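Local coordinates for intracellular growth locus, subunit C (Francisella tularensis subsp. tularensis, PDB 2QWU), which is a pathogenicity island protein of Francisella that probably supports host cell invasion and growth of the bacterium inside its host cells, at residues Ser40-Ala44 with Gly45-Asp49; Gln112-Ala115 with Thr116-Lys119; Met3-Met6 with Ile7-Gln10; Arg9-Thr13 with Ser14-Ile18. The protein carries 2 engineered substitutions. All coordinates share one frame; numbering follows the deposited sequence.

Interaction 1: residues Ser40-Ala44 with Gly45-Asp49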
ATOM      1  N   SER A  40      -7.924   6.345   1.266  1.00 16.82           N
ATOM      2  CA  SER A  40      -7.545   7.582   0.607  1.00 18.80           C
ATOM      3  C   SER A  40      -6.087   7.488   0.192  1.00 17.94           C
ATOM      4  O   SER A  40      -5.338   6.694   0.750  1.00 18.94           O
ATOM      5  CB  SER A  40      -7.778   8.800   1.499  1.00 21.13           C
ATOM      6  OG  SER A  40      -6.792   8.886   2.494  1.00 26.65           O
ATOM      7  N   LEU A  41      -5.695   8.279  -0.803  1.00 17.43           N
ATOM      8  CA  LEU A  41      -4.348   8.292  -1.273  1.00 17.24           C
ATOM      9  C   LEU A  41      -4.076   9.625  -1.978  1.00 18.53           C
ATOM     10  O   LEU A  41      -4.813  10.043  -2.873  1.00 20.12           O
ATOM     11  CB  LEU A  41      -4.094   7.137  -2.291  1.00 17.92           C
ATOM     12  CG  LEU A  41      -2.730   7.179  -3.025  1.00 17.69           C
ATOM     13  CD1 LEU A  41      -1.584   6.942  -2.087  1.00 17.67           C
ATOM     14  CD2 LEU A  41      -2.760   6.142  -4.172  1.00 18.80           C
ATOM     15  N   THR A  42      -3.020  10.284  -1.548  1.00 19.14           N
ATOM     16  CA  THR A  42      -2.577  11.498  -2.195  1.00 21.31           C
ATOM     17  C   THR A  42      -1.162  11.315  -2.683  1.00 21.12           C
ATOM     18  O   THR A  42      -0.316  10.855  -1.936  1.00 22.20           O
ATOM     19  CB  THR A  42      -2.632  12.676  -1.241  1.00 21.88           C
ATOM     20  OG1 THR A  42      -3.966  12.753  -0.762  1.00 25.18           O
ATOM     21  CG2 THR A  42      -2.254  14.025  -1.986  1.00 23.33           C
ATOM     22  N   ILE A  43      -0.920  11.675  -3.945  1.00 21.77           N
ATOM     23  CA  ILE A  43       0.420  11.576  -4.520  1.00 23.19           C
ATOM     24  C   ILE A  43       0.832  12.919  -5.134  1.00 24.33           C
ATOM     25  O   ILE A  43       0.172  13.401  -6.064  1.00 23.86           O
ATOM     26  CB  ILE A  43       0.480  10.499  -5.645  1.00 24.77           C
ATOM     27  CG1 ILE A  43       0.212   9.109  -5.057  1.00 25.50           C
ATOM     28  CG2 ILE A  43       1.897  10.478  -6.278  1.00 24.62           C
ATOM     29  CD1 ILE A  43       0.059   8.035  -6.125  1.00 29.00           C
ATOM     30  N   ALA A  44       1.923  13.489  -4.621  1.00 25.18           N
ATOM     31  CA  ALA A  44       2.436  14.772  -5.123  1.00 26.66           C
ATOM     32  C   ALA A  44       1.275  15.784  -5.119  1.00 26.85           C
ATOM     33  O   ALA A  44       1.126  16.606  -6.029  1.00 27.67           O
ATOM     34  CB  ALA A  44       3.000  14.580  -6.542  1.00 26.17           C
ATOM     35  N   GLY A  45       0.448  15.699  -4.085  1.00 26.06           N
ATOM     36  CA  GLY A  45      -0.680  16.598  -3.944  1.00 28.16           C
ATOM     37  C   GLY A  45      -1.936  16.232  -4.716  1.00 28.22           C
ATOM     38  O   GLY A  45      -2.980  16.897  -4.560  1.00 31.23           O
ATOM     39  N   GLU A  46      -1.881  15.197  -5.548  1.00 26.71           N
ATOM     40  CA  GLU A  46      -3.077  14.826  -6.304  1.00 27.80           C
ATOM     41  C   GLU A  46      -3.827  13.794  -5.491  1.00 27.65           C
ATOM     42  O   GLU A  46      -3.264  12.771  -5.105  1.00 27.17           O
ATOM     43  CB  GLU A  46      -2.699  14.261  -7.675  1.00 29.39           C
ATOM     44  CG  GLU A  46      -1.804  15.190  -8.487  1.00 35.64           C
ATOM     45  CD  GLU A  46      -2.478  16.511  -8.860  1.00 39.97           C
ATOM     46  OE1 GLU A  46      -1.740  17.520  -9.016  1.00 42.89           O
ATOM     47  OE2 GLU A  46      -3.728  16.546  -9.024  1.00 41.36           O
ATOM     48  N   LYS A  47      -5.085  14.087  -5.203  1.00 26.79           N
ATOM     49  CA  LYS A  47      -5.962  13.191  -4.436  1.00 27.30           C
ATOM     50  C   LYS A  47      -6.623  12.158  -5.354  1.00 27.20           C
ATOM     51  O   LYS A  47      -7.274  12.517  -6.345  1.00 27.45           O
ATOM     52  CB  LYS A  47      -7.048  14.018  -3.733  1.00 28.76           C
ATOM     53  CG  LYS A  47      -6.509  14.778  -2.569  1.00 33.17           C
ATOM     54  CD  LYS A  47      -7.489  15.811  -1.952  1.00 37.32           C
ATOM     55  CE  LYS A  47      -6.689  16.825  -1.100  1.00 39.75           C
ATOM     56  NZ  LYS A  47      -7.538  17.586  -0.104  1.00 41.78           N
ATOM     57  N   LEU A  48      -6.460  10.873  -5.056  1.00 23.99           N
ATOM     58  CA  LEU A  48      -7.104   9.871  -5.900  1.00 24.08           C
ATOM     59  C   LEU A  48      -8.556   9.726  -5.429  1.00 22.62           C
ATOM     60  O   LEU A  48      -8.824   9.795  -4.237  1.00 24.15           O
ATOM     61  CB  LEU A  48      -6.385   8.509  -5.787  1.00 23.39           C
ATOM     62  CG  LEU A  48      -5.082   8.154  -6.540  1.00 25.35           C
ATOM     63  CD1 LEU A  48      -5.360   7.894  -8.041  1.00 25.12           C
ATOM     64  CD2 LEU A  48      -4.047   9.259  -6.364  1.00 24.93           C
ATOM     65  N   ASP A  49      -9.487   9.533  -6.364  1.00 25.06           N
ATOM     66  CA  ASP A  49     -10.896   9.319  -6.020  1.00 25.98           C
ATOM     67  C   ASP A  49     -11.064   7.977  -5.314  1.00 25.48           C
ATOM     68  O   ASP A  49     -10.374   6.994  -5.630  1.00 24.98           O
ATOM     69  CB  ASP A  49     -11.786   9.263  -7.273  1.00 29.53           C
ATOM     70  CG  ASP A  49     -11.771  10.558  -8.080  1.00 35.02           C
ATOM     71  OD1 ASP A  49     -11.604  11.671  -7.504  1.00 37.44           O
ATOM     72  OD2 ASP A  49     -11.942  10.433  -9.324  1.00 38.71           O
TER
HETATM   73  O   HOH W   1      -7.901   9.887  -1.736  1.00 21.20           O
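Ile43 and Glu46 grip each other twice through the backbone. Ile43 N bonds to Glu46 O at 2.8 Å, and Glu46 N bonds back to Ile43 O, also at 2.8 Å. This hydrogen-bonded pair closes a tight antiparallel hairpin. A type I' turn reverses the chain, with Ala44 and Gly45 at its corners. Gly45 has positive phi, where a CB would run into Ala44 O. The turn also brings Glu46 N in 59° out of the carbonyl plane of Ile43. Farther from the turn, Leu48 N meets Leu41 O at 2.9 Å in an almost straight bond (177° at the hydrogen). Water 1 extends the link: it accepts from Leu41 N and donates to Leu48 O at 2.7 Å. Between these bonds lies the non-hydrogen-bonded pair Thr42 and Lys47. Their side chains run side by side on one face, with Thr42 OG1 3.7 Å from Lys47 CG. With OG1 beside the backbone N (chi1 -56°), the methyl CG2 of Thr42 swings to 3.5 Å from Gly45 C. On the other face Leu41 CD2 packs alongside Leu48 CG at 3.9 Å. Glu46 OE1 forms a salt bridge with Lys106, whose NZ also bonds Ala44 O. Leu41 and Leu48 rest on strand 86-96, Ile43 and Ala44 pack on helix 97-114, and strand 37-43 also pairs with strand 120-122.

Interaction 2: residues Gln112-Ala115 with Thr116-Lys119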
ATOM      1  N   GLN A 112      11.925  16.951  -9.512  1.00 29.66           N
ATOM      2  CA  GLN A 112      13.041  17.709 -10.093  1.00 31.47           C
ATOM      3  C   GLN A 112      13.226  19.075  -9.427  1.00 30.66           C
ATOM      4  O   GLN A 112      14.297  19.643  -9.465  1.00 34.09           O
ATOM      5  CB  GLN A 112      12.813  17.887 -11.598  1.00 32.55           C
ATOM      6  CG  GLN A 112      13.030  16.610 -12.376  1.00 35.99           C
ATOM      7  CD  GLN A 112      12.690  16.740 -13.851  1.00 39.53           C
ATOM      8  OE1 GLN A 112      13.224  17.608 -14.570  1.00 40.89           O
ATOM      9  NE2 GLN A 112      11.803  15.860 -14.323  1.00 40.94           N
ATOM     10  N   ALA A 113      12.179  19.603  -8.830  1.00 30.41           N
ATOM     11  CA  ALA A 113      12.267  20.879  -8.164  1.00 31.75           C
ATOM     12  C   ALA A 113      12.956  20.611  -6.825  1.00 32.26           C
ATOM     13  O   ALA A 113      14.091  21.019  -6.630  1.00 33.75           O
ATOM     14  CB  ALA A 113      10.869  21.476  -7.976  1.00 29.10           C
ATOM     15  N   SER A 114      12.293  19.891  -5.919  1.00 32.03           N
ATOM     16  CA  SER A 114      12.882  19.565  -4.606  1.00 31.37           C
ATOM     17  C   SER A 114      12.341  18.194  -4.232  1.00 30.24           C
ATOM     18  O   SER A 114      11.226  18.055  -3.743  1.00 29.09           O
ATOM     19  CB  SER A 114      12.458  20.588  -3.553  1.00 31.90           C
ATOM     20  OG  SER A 114      13.167  20.328  -2.341  1.00 36.75           O
ATOM     21  N   ALA A 115      13.149  17.177  -4.445  1.00 29.95           N
ATOM     22  CA  ALA A 115      12.680  15.823  -4.226  1.00 31.76           C
ATOM     23  C   ALA A 115      12.002  15.425  -2.912  1.00 31.94           C
ATOM     24  O   ALA A 115      11.010  14.687  -2.941  1.00 31.25           O
ATOM     25  CB  ALA A 115      13.832  14.846  -4.550  1.00 31.78           C
ATOM     26  N   THR A 116      12.471  15.891  -1.762  1.00 31.80           N
ATOM     27  CA  THR A 116      11.836  15.405  -0.533  1.00 34.20           C
ATOM     28  C   THR A 116      10.451  15.975  -0.252  1.00 35.29           C
ATOM     29  O   THR A 116       9.767  15.559   0.688  1.00 34.23           O
ATOM     30  CB  THR A 116      12.722  15.665   0.673  1.00 36.61           C
ATOM     31  OG1 THR A 116      12.941  17.074   0.780  1.00 37.81           O
ATOM     32  CG2 THR A 116      14.041  14.938   0.498  1.00 37.58           C
ATOM     33  N   ASP A 117      10.041  16.934  -1.073  1.00 34.23           N
ATOM     34  CA  ASP A 117       8.718  17.533  -0.944  1.00 33.99           C
ATOM     35  C   ASP A 117       7.649  16.711  -1.650  1.00 32.46           C
ATOM     36  O   ASP A 117       6.464  17.058  -1.551  1.00 31.78           O
ATOM     37  CB  ASP A 117       8.684  18.934  -1.570  1.00 37.51           C
ATOM     38  CG  ASP A 117       9.386  19.993  -0.719  1.00 42.21           C
ATOM     39  OD1 ASP A 117       9.420  19.840   0.535  1.00 45.50           O
ATOM     40  OD2 ASP A 117       9.873  20.993  -1.321  1.00 44.11           O
HETATM   41  N   MSE A 118       8.036  15.672  -2.395  1.00 29.89           N
HETATM   42  CA  MSE A 118       7.030  14.877  -3.102  1.00 27.65           C
HETATM   43  C   MSE A 118       6.488  13.837  -2.090  1.00 27.14           C
HETATM   44  O   MSE A 118       7.109  12.791  -1.854  1.00 27.90           O
HETATM   45  CB  MSE A 118       7.656  14.193  -4.336  1.00 27.04           C
HETATM   46  CG  MSE A 118       6.642  13.748  -5.448  1.00 25.37           C
HETATM   47 SE   MSE A 118       5.495  12.311  -4.949  1.00 21.52          SE
HETATM   48  CE  MSE A 118       6.740  11.074  -4.821  1.00 27.74           C
ATOM     49  N   LYS A 119       5.317  14.120  -1.522  1.00 26.17           N
ATOM     50  CA  LYS A 119       4.741  13.210  -0.517  1.00 24.93           C
ATOM     51  C   LYS A 119       3.684  12.264  -1.038  1.00 23.37           C
ATOM     52  O   LYS A 119       2.869  12.627  -1.906  1.00 22.48           O
ATOM     53  CB  LYS A 119       4.101  14.003   0.632  1.00 26.53           C
ATOM     54  CG  LYS A 119       4.990  15.070   1.267  1.00 30.08           C
ATOM     55  CD  LYS A 119       6.327  14.547   1.718  1.00 28.52           C
ATOM     56  CE  LYS A 119       7.008  15.552   2.658  1.00 31.38           C
ATOM     57  NZ  LYS A 119       8.358  15.041   3.088  1.00 29.23           N
TER
HETATM   58  O   HOH W   2      15.102  17.739  -1.962  1.00 51.52           O
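The carboxylate of Asp117 has Ser114 over one face. Ser114 OG stands 3.5 Å above Asp117 OD2, and Ser114 CB lies 3.4 Å from the same oxygen at a lower slant. Asp117 gets there with CG anti to its carbonyl carbon (chi1 -75°), which turns the carboxylate back over Ser114. Two peptide groups are also met from above their planes. Asp117 N bonds to Ser114 O at 3.1 Å, and Met118 N bonds to Ala115 O at 3.2 Å, with the donor 52° out of the carbonyl plane. Both bonds span three residues, the spacing of a 3-10 turn. A short 3-10 turn thus follows helix 97-114, after the extended backbone of Ser114, and leads to strand 120-122. Water 2 accepts from Thr116 N at 3.2 Å and also bonds Ser114 OG. Lys119 folds back along the turn, and its NZ meets Thr116 O at 2.8 Å in line with the carbonyl (169°). Selenomethionine Met118 turns the other way, inward. It is buried against Ala44, Pro150 and Phe156, while the backbone of Lys119 bonds to Ala44.

Interaction 3: residues Met3-Met6 with Ile7-Gln10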
HETATM    1  N   MSE A   3       4.637 -21.502   9.727  1.00 50.16           N
HETATM    2  CA  MSE A   3       5.154 -20.377   8.894  1.00 50.13           C
HETATM    3  C   MSE A   3       4.346 -20.030   7.621  1.00 48.96           C
HETATM    4  O   MSE A   3       4.929 -20.026   6.516  1.00 49.97           O
HETATM    5  CB  MSE A   3       6.593 -20.695   8.442  1.00 52.52           C
HETATM    6  CG  MSE A   3       7.719 -20.051   9.199  1.00 54.11           C
HETATM    7 SE   MSE A   3       9.301 -20.818   8.631  1.00 58.63          SE
HETATM    8  CE  MSE A   3      10.049 -19.490   7.748  1.00 55.13           C
ATOM      9  N   SER A   4       3.058 -19.737   7.725  1.00 46.33           N
ATOM     10  CA  SER A   4       2.310 -19.395   6.500  1.00 43.11           C
ATOM     11  C   SER A   4       2.148 -17.867   6.431  1.00 39.34           C
ATOM     12  O   SER A   4       1.940 -17.270   5.390  1.00 39.81           O
ATOM     13  CB  SER A   4       0.941 -20.075   6.544  1.00 42.77           C
ATOM     14  OG  SER A   4       0.440 -20.041   7.868  1.00 43.45           O
ATOM     15  N   GLU A   5       2.211 -17.290   7.614  1.00 37.42           N
ATOM     16  CA  GLU A   5       2.110 -15.873   7.913  1.00 33.13           C
ATOM     17  C   GLU A   5       3.012 -15.037   6.980  1.00 30.43           C
ATOM     18  O   GLU A   5       4.221 -15.308   6.844  1.00 28.06           O
ATOM     19  CB  GLU A   5       2.602 -15.684   9.347  1.00 36.59           C
ATOM     20  CG  GLU A   5       4.106 -16.004   9.420  1.00 40.62           C
ATOM     21  CD  GLU A   5       4.561 -16.780  10.626  1.00 43.65           C
ATOM     22  OE1 GLU A   5       4.826 -16.147  11.654  1.00 47.54           O
ATOM     23  OE2 GLU A   5       4.689 -18.023  10.556  1.00 47.02           O
HETATM   24  N   MSE A   6       2.449 -13.997   6.380  1.00 26.66           N
HETATM   25  CA  MSE A   6       3.245 -13.132   5.532  1.00 24.80           C
HETATM   26  C   MSE A   6       4.408 -12.480   6.305  1.00 23.74           C
HETATM   27  O   MSE A   6       5.532 -12.376   5.799  1.00 24.16           O
HETATM   28  CB  MSE A   6       2.345 -12.078   4.908  1.00 24.22           C
HETATM   29  CG  MSE A   6       3.026 -11.146   3.891  1.00 28.30           C
HETATM   30 SE   MSE A   6       3.249 -11.929   2.276  1.00 21.22          SE
HETATM   31  CE  MSE A   6       1.813 -12.342   1.848  1.00 28.44           C
ATOM     32  N   ILE A   7       4.163 -12.020   7.519  1.00 21.20           N
ATOM     33  CA  ILE A   7       5.248 -11.442   8.313  1.00 23.60           C
ATOM     34  C   ILE A   7       5.528 -12.346   9.509  1.00 25.40           C
ATOM     35  O   ILE A   7       4.635 -12.579  10.351  1.00 24.18           O
ATOM     36  CB  ILE A   7       4.883 -10.073   8.792  1.00 25.52           C
ATOM     37  CG1 ILE A   7       4.574  -9.175   7.565  1.00 25.20           C
ATOM     38  CG2 ILE A   7       6.050  -9.495   9.610  1.00 25.61           C
ATOM     39  CD1 ILE A   7       3.952  -7.831   7.956  1.00 27.92           C
ATOM     40  N   THR A   8       6.759 -12.862   9.597  1.00 25.93           N
ATOM     41  CA  THR A   8       7.124 -13.782  10.684  1.00 25.69           C
ATOM     42  C   THR A   8       7.665 -13.053  11.922  1.00 26.88           C
ATOM     43  O   THR A   8       8.283 -11.997  11.808  1.00 26.93           O
ATOM     44  CB  THR A   8       8.240 -14.824  10.206  1.00 27.87           C
ATOM     45  OG1 THR A   8       9.459 -14.107   9.910  1.00 28.91           O
ATOM     46  CG2 THR A   8       7.774 -15.570   8.951  1.00 28.49           C
ATOM     47  N   ARG A   9       7.453 -13.638  13.102  1.00 27.88           N
ATOM     48  CA  ARG A   9       7.961 -13.038  14.333  1.00 29.26           C
ATOM     49  C   ARG A   9       9.486 -12.854  14.245  1.00 29.59           C
ATOM     50  O   ARG A   9      10.023 -11.845  14.707  1.00 29.18           O
ATOM     51  CB  ARG A   9       7.587 -13.906  15.527  1.00 32.20           C
ATOM     52  CG  ARG A   9       8.166 -13.401  16.843  1.00 37.74           C
ATOM     53  CD  ARG A   9       7.845 -11.932  17.093  1.00 41.76           C
ATOM     54  NE  ARG A   9       6.405 -11.673  17.062  1.00 45.05           N
ATOM     55  CZ  ARG A   9       5.862 -10.479  17.274  1.00 45.68           C
ATOM     56  NH1 ARG A   9       6.645  -9.431  17.531  1.00 44.33           N
ATOM     57  NH2 ARG A   9       4.540 -10.342  17.234  1.00 45.67           N
ATOM     58  N   GLN A  10      10.180 -13.828  13.654  1.00 28.38           N
ATOM     59  CA  GLN A  10      11.633 -13.732  13.456  1.00 29.66           C
ATOM     60  C   GLN A  10      12.021 -12.462  12.670  1.00 27.18           C
ATOM     61  O   GLN A  10      12.955 -11.762  13.049  1.00 27.75           O
ATOM     62  CB  GLN A  10      12.139 -14.970  12.705  1.00 32.05           C
ATOM     63  CG  GLN A  10      13.580 -14.824  12.141  1.00 36.86           C
ATOM     64  CD  GLN A  10      14.663 -14.845  13.220  1.00 39.39           C
ATOM     65  OE1 GLN A  10      14.488 -15.453  14.295  1.00 41.94           O
ATOM     66  NE2 GLN A  10      15.802 -14.209  12.931  1.00 39.44           N
TER
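This is local side-chain packing at the start of the modelled chain, where the loop of Met3 to Met6 leads into helix 9-14. Glu5 reaches forward to Thr8, and the two side chains cross at about a right angle. The methylene Glu5 CG touches the methyl Thr8 CG2 at 3.7 Å. Glu5 CG sits between the backbone N and the carbonyl carbon (chi1 67°), which brings it within 3.6 Å of Ile7 O. Beyond it, Glu5 OE1 comes to 3.4 Å from Thr8 CA. The selenomethionine Met3 adds a looser touch, its CG 4.5 Å from the same Thr8 methyl. Thr8 holds the N-cap position of the helix. Its CG2 faces Glu5, while its OG1 turns forward and caps the backbone N of Gln11. Met6 CG lies 4.4 Å from Ile7 CG1. Both side chains rest on Val20 of strand 18-21, and Ile7 also covers Ile18. Met6 N bonds to Glu130 OE2. The contact between Glu5 and Thr8 is thus one of carbon against carbon, with a carboxylate placed close to the helix start. Glu5 OE1 is 3.9 Å from Arg9 N and makes no bond there. Its negative charge may nevertheless interact favourably with the positive end of the helix dipole and lean the group toward its ionised form.

Interaction 4: residues Arg9-Thr13 with Ser14-Ile18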
ATOM      1  N   ARG A   9       7.453 -13.638  13.102  1.00 27.88           N
ATOM      2  CA  ARG A   9       7.961 -13.038  14.333  1.00 29.26           C
ATOM      3  C   ARG A   9       9.486 -12.854  14.245  1.00 29.59           C
ATOM      4  O   ARG A   9      10.023 -11.845  14.707  1.00 29.18           O
ATOM      5  CB  ARG A   9       7.587 -13.906  15.527  1.00 32.20           C
ATOM      6  CG  ARG A   9       8.166 -13.401  16.843  1.00 37.74           C
ATOM      7  CD  ARG A   9       7.845 -11.932  17.093  1.00 41.76           C
ATOM      8  NE  ARG A   9       6.405 -11.673  17.062  1.00 45.05           N
ATOM      9  CZ  ARG A   9       5.862 -10.479  17.274  1.00 45.68           C
ATOM     10  NH1 ARG A   9       6.645  -9.431  17.531  1.00 44.33           N
ATOM     11  NH2 ARG A   9       4.540 -10.342  17.234  1.00 45.67           N
ATOM     12  N   GLN A  10      10.180 -13.828  13.654  1.00 28.38           N
ATOM     13  CA  GLN A  10      11.633 -13.732  13.456  1.00 29.66           C
ATOM     14  C   GLN A  10      12.021 -12.462  12.670  1.00 27.18           C
ATOM     15  O   GLN A  10      12.955 -11.762  13.049  1.00 27.75           O
ATOM     16  CB  GLN A  10      12.139 -14.970  12.705  1.00 32.05           C
ATOM     17  CG  GLN A  10      13.580 -14.824  12.141  1.00 36.86           C
ATOM     18  CD  GLN A  10      14.663 -14.845  13.220  1.00 39.39           C
ATOM     19  OE1 GLN A  10      14.488 -15.453  14.295  1.00 41.94           O
ATOM     20  NE2 GLN A  10      15.802 -14.209  12.931  1.00 39.44           N
ATOM     21  N   GLN A  11      11.336 -12.159  11.563  1.00 25.76           N
ATOM     22  CA  GLN A  11      11.644 -10.935  10.831  1.00 25.63           C
ATOM     23  C   GLN A  11      11.499  -9.688  11.708  1.00 27.33           C
ATOM     24  O   GLN A  11      12.319  -8.775  11.655  1.00 26.07           O
ATOM     25  CB  GLN A  11      10.686 -10.740   9.644  1.00 27.47           C
ATOM     26  CG  GLN A  11      11.062 -11.503   8.391  1.00 26.88           C
ATOM     27  CD  GLN A  11       9.960 -11.471   7.384  1.00 26.81           C
ATOM     28  OE1 GLN A  11      10.058 -10.802   6.331  1.00 28.96           O
ATOM     29  NE2 GLN A  11       8.883 -12.191   7.686  1.00 25.27           N
ATOM     30  N   VAL A  12      10.415  -9.637  12.483  1.00 26.60           N
ATOM     31  CA  VAL A  12      10.140  -8.481  13.325  1.00 28.10           C
ATOM     32  C   VAL A  12      11.157  -8.367  14.468  1.00 29.03           C
ATOM     33  O   VAL A  12      11.618  -7.283  14.795  1.00 30.43           O
ATOM     34  CB  VAL A  12       8.695  -8.564  13.939  1.00 27.24           C
ATOM     35  CG1 VAL A  12       8.381  -7.284  14.784  1.00 27.10           C
ATOM     36  CG2 VAL A  12       7.694  -8.716  12.838  1.00 29.83           C
ATOM     37  N   THR A  13      11.496  -9.482  15.092  1.00 30.50           N
ATOM     38  CA  THR A  13      12.442  -9.413  16.194  1.00 31.60           C
ATOM     39  C   THR A  13      13.857  -9.048  15.706  1.00 31.81           C
ATOM     40  O   THR A  13      14.548  -8.235  16.320  1.00 31.61           O
ATOM     41  CB  THR A  13      12.504 -10.753  16.933  1.00 33.59           C
ATOM     42  OG1 THR A  13      11.230 -10.999  17.565  1.00 37.90           O
ATOM     43  CG2 THR A  13      13.649 -10.725  18.005  1.00 34.28           C
ATOM     44  N   SER A  14      14.254  -9.602  14.563  1.00 30.82           N
ATOM     45  CA  SER A  14      15.609  -9.392  14.051  1.00 31.17           C
ATOM     46  C   SER A  14      15.896  -8.093  13.268  1.00 31.26           C
ATOM     47  O   SER A  14      17.070  -7.727  13.077  1.00 30.83           O
ATOM     48  CB  SER A  14      15.991 -10.621  13.199  1.00 31.64           C
ATOM     49  OG  SER A  14      15.180 -10.703  12.020  1.00 36.28           O
ATOM     50  N   GLY A  15      14.841  -7.405  12.825  1.00 28.97           N
ATOM     51  CA  GLY A  15      15.013  -6.188  12.056  1.00 29.11           C
ATOM     52  C   GLY A  15      15.326  -6.431  10.583  1.00 29.99           C
ATOM     53  O   GLY A  15      15.885  -5.581   9.894  1.00 31.36           O
ATOM     54  N   GLU A  16      14.917  -7.599  10.107  1.00 28.81           N
ATOM     55  CA  GLU A  16      15.102  -8.027   8.747  1.00 28.29           C
ATOM     56  C   GLU A  16      14.095  -7.264   7.874  1.00 26.48           C
ATOM     57  O   GLU A  16      13.127  -6.700   8.377  1.00 27.06           O
ATOM     58  CB  GLU A  16      14.784  -9.525   8.706  1.00 31.32           C
ATOM     59  CG  GLU A  16      15.088 -10.264   7.395  1.00 36.39           C
ATOM     60  CD  GLU A  16      14.687 -11.763   7.432  1.00 39.37           C
ATOM     61  OE1 GLU A  16      14.600 -12.352   8.527  1.00 41.53           O
ATOM     62  OE2 GLU A  16      14.464 -12.345   6.341  1.00 42.04           O
ATOM     63  N   THR A  17      14.311  -7.281   6.567  1.00 23.46           N
ATOM     64  CA  THR A  17      13.354  -6.682   5.639  1.00 22.30           C
ATOM     65  C   THR A  17      11.949  -7.322   5.786  1.00 23.86           C
ATOM     66  O   THR A  17      11.821  -8.551   5.937  1.00 20.30           O
ATOM     67  CB  THR A  17      13.849  -6.876   4.206  1.00 22.99           C
ATOM     68  OG1 THR A  17      15.037  -6.120   4.046  1.00 22.33           O
ATOM     69  CG2 THR A  17      12.811  -6.353   3.175  1.00 25.62           C
ATOM     70  N   ILE A  18      10.905  -6.477   5.764  1.00 20.61           N
ATOM     71  CA  ILE A  18       9.526  -6.937   5.878  1.00 23.52           C
ATOM     72  C   ILE A  18       9.003  -6.799   4.468  1.00 21.47           C
ATOM     73  O   ILE A  18       9.253  -5.766   3.774  1.00 20.73           O
ATOM     74  CB  ILE A  18       8.713  -6.022   6.852  1.00 26.58           C
ATOM     75  CG1 ILE A  18       9.251  -6.190   8.282  1.00 31.34           C
ATOM     76  CG2 ILE A  18       7.236  -6.381   6.821  1.00 27.05           C
ATOM     77  CD1 ILE A  18       8.506  -5.359   9.278  1.00 34.83           C
TER
HETATM   78  O   HOH W   3      11.980  -6.135  10.734  1.00 27.65           O
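The C-terminal end of helix 9-14 is closed here by a glycine turn. Gly15 is the first residue to leave the helical path, with phi 80°. A side chain there would press on the carbonyl O of Ser14. Glu16 N bonds to Gln11 O at 3.2 Å, five residues back, as in a Schellman motif. The companion bond of the full motif is not made: Gly15 N binds weakly to the same Gln11 O. Water 3 donates to Gln11 O at 2.8 Å and also to Glu16 O, bridging the two carbonyls. One residue earlier, Gln10 O takes two bonds from Ser14. Ser14 N reaches it at 2.9 Å and Ser14 OG at 2.7 Å, from opposite faces of its plane. The hydroxyl can do so because it lies between the backbone N and carbonyl carbon (chi1 66°), turned back toward Gln10 O. Glu16 stretches back across Gln11, and its OE1 lies 3.6 Å from Gln11 CG. Gln10 NE2 sits 3.6 Å from Ser14 CB. After the turn the chain heads into strand 18-21. Ile18 bonds by its backbone to Ile78 of strand 71-79, and Thr17 OG1 bonds to Thr79. Val12, on the inner side of the helix, packs on Ile7 and also touches Cys194 in a loop.

How the interactions relate
Interactions 3 and 4 hold the two ends of the same helix, 9-14, and share Arg9 and Gln10. Both are surface contacts, but the start is packed mainly through side chains, whereas the end is tied by hydrogen bonds to two carbonyls. Apolar side chains of the two also meet. Interaction 1 is partly buried: a hairpin with apolar residues on its inner face. Interaction 2 is a surface turn, held mainly by backbone bonds, and it touches the hairpin through its one buried side chain. Both lean on helix 97-114, one packing against it and the other following its end. Interactions 1 and 3 lie on opposite sides of the chain's centre, about 31 Å apart between their own centres.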